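Local coordinates for protein smoothened (Xenopus laevis, PDB 5KZZ) that probably acts as a Hedgehog-pathway receptor of the Frizzled/Smoothened family that cellular cholesterol activates, represented here by its extracellular cysteine-rich domain, at residues A[46-49]-A[50-54]. Sequence-based numbering, arbitrary orientation.
Sequences DEVH and DKLSL. With ZN (zinc ion), chain E.
The amide N of Lys51 donates to Glu47 O at 2.9 Å, and one residue on Leu52 N repeats this to Val48 O. Asp50 N to Asp46 O (3.2 Å) and Ser53 N to His49 O (3.1 Å) complete four successive bonds, the i to i+4 ladder of an alpha-helix. Val48 and Leu52, one turn apart, point the same way, and Val48 CG1 meets Leu52 CD1 at 3.8 Å. With CG1 anti to the backbone N (chi1 161°), this branch of Val48 is the one that faces Leu52. These branched apolar chains suit the buried side, where both pack on Tyr76 of helix 62-76. Charged and polar residues take the outer faces. Lys51 lays CG against Glu47 O, then bends at chi2 (-63°) and leads its amine away; the carboxylate of Glu47 turns instead to Ser43 N, which donates to OE1. The ring of His49 meets that of Tyr21, with the planes at about 45°. Near the start of the helix, Asp46 offers a carboxylate, an anionic oxygen ligand that zinc accepts readily: OD1 binds the ion at 2.0 Å, beside Lys20 NZ and two waters. Here, then, is an amphipathic alpha-helix of the Frizzled-type cysteine-rich domain, with a surface zinc site at its N-terminal end.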
loop_
_atom_site.group_PDB
_atom_site.type_symbol
_atom_site.label_atom_id
_atom_site.label_comp_id
_atom_site.label_asym_id
_atom_site.label_seq_id
_atom_site.Cartn_x
_atom_site.Cartn_y
_atom_site.Cartn_z
ATOM N N ASP A 46 10.200 -10.296 3.278
ATOM C CA ASP A 46 9.911 -11.052 4.490
ATOM C C ASP A 46 9.318 -10.157 5.570
ATOM O O ASP A 46 8.306 -10.492 6.191
ATOM C CB ASP A 46 11.183 -11.734 5.008
ATOM C CG ASP A 46 11.645 -12.873 4.113
ATOM O OD1 ASP A 46 10.842 -13.390 3.308
ATOM O OD2 ASP A 46 12.825 -13.268 4.215
ATOM N N GLU A 47 9.923 -8.994 5.780
ATOM C CA GLU A 47 9.396 -8.051 6.765
ATOM C C GLU A 47 8.014 -7.541 6.366
ATOM O O GLU A 47 7.135 -7.398 7.210
ATOM C CB GLU A 47 10.345 -6.862 6.947
ATOM C CG GLU A 47 11.571 -7.155 7.755
ATOM C CD GLU A 47 12.023 -5.960 8.567
ATOM O OE1 GLU A 47 11.815 -4.802 8.144
ATOM O OE2 GLU A 47 12.587 -6.188 9.655
ATOM N N VAL A 48 7.819 -7.251 5.079
ATOM C CA VAL A 48 6.516 -6.823 4.583
ATOM C C VAL A 48 5.447 -7.838 4.984
ATOM O O VAL A 48 4.382 -7.470 5.473
ATOM C CB VAL A 48 6.525 -6.651 3.047
ATOM C CG1 VAL A 48 5.101 -6.678 2.501
ATOM C CG2 VAL A 48 7.272 -5.355 2.659
ATOM N N HIS A 49 5.728 -9.120 4.769
ATOM C CA HIS A 49 4.753 -10.157 5.042
ATOM C C HIS A 49 4.380 -10.138 6.526
ATOM O O HIS A 49 3.211 -10.284 6.906
ATOM C CB HIS A 49 5.318 -11.504 4.625
ATOM C CG HIS A 49 4.303 -12.599 4.575
ATOM N ND1 HIS A 49 3.267 -12.623 3.664
ATOM C CD2 HIS A 49 4.175 -13.717 5.323
ATOM C CE1 HIS A 49 2.545 -13.720 3.852
ATOM N NE2 HIS A 49 3.079 -14.407 4.850
ATOM N N ASP A 50 5.381 -9.964 7.378
ATOM C CA ASP A 50 5.128 -9.930 8.815
ATOM C C ASP A 50 4.329 -8.682 9.213
ATOM O O ASP A 50 3.443 -8.768 10.078
ATOM C CB ASP A 50 6.448 -9.999 9.583
ATOM C CG ASP A 50 7.145 -11.349 9.436
ATOM O OD1 ASP A 50 6.510 -12.359 9.042
ATOM O OD2 ASP A 50 8.355 -11.402 9.711
ATOM N N LYS A 51 4.632 -7.529 8.602
ATOM C CA LYS A 51 3.883 -6.307 8.899
ATOM C C LYS A 51 2.433 -6.442 8.455
ATOM O O LYS A 51 1.530 -5.995 9.146
ATOM C CB LYS A 51 4.524 -5.089 8.220
ATOM C CG LYS A 51 5.965 -4.791 8.638
ATOM C CD LYS A 51 6.073 -4.441 10.112
ATOM C CE LYS A 51 7.465 -3.917 10.458
ATOM N NZ LYS A 51 7.624 -3.723 11.927
ATOM N N LEU A 52 2.206 -7.059 7.301
ATOM C CA LEU A 52 0.836 -7.246 6.846
ATOM C C LEU A 52 0.056 -8.177 7.784
ATOM O O LEU A 52 -1.136 -7.958 8.011
ATOM C CB LEU A 52 0.827 -7.759 5.410
ATOM C CG LEU A 52 1.217 -6.691 4.372
ATOM C CD1 LEU A 52 1.388 -7.347 2.988
ATOM C CD2 LEU A 52 0.183 -5.564 4.323
ATOM N N SER A 53 0.728 -9.185 8.350
ATOM C CA SER A 53 0.085 -10.060 9.321
ATOM C C SER A 53 -0.351 -9.244 10.538
ATOM O O SER A 53 -1.443 -9.441 11.077
ATOM C CB SER A 53 1.025 -11.192 9.743
ATOM O OG SER A 53 0.430 -11.982 10.750
ATOM N N LEU A 54 0.494 -8.314 10.974
ATOM C CA LEU A 54 0.131 -7.442 12.094
ATOM C C LEU A 54 -1.057 -6.530 11.737
ATOM O O LEU A 54 -1.993 -6.366 12.525
ATOM C CB LEU A 54 1.336 -6.602 12.537
ATOM C CG LEU A 54 2.466 -7.381 13.210
ATOM C CD1 LEU A 54 3.659 -6.470 13.457
ATOM C CD2 LEU A 54 1.982 -8.007 14.499
HETATM ZN ZN ZN E . 11.308 -14.712 1.914
HETATM O O HOH W 1 12.231 -16.642 3.050
HETATM O O HOH W 2 11.733 -13.443 0.150
#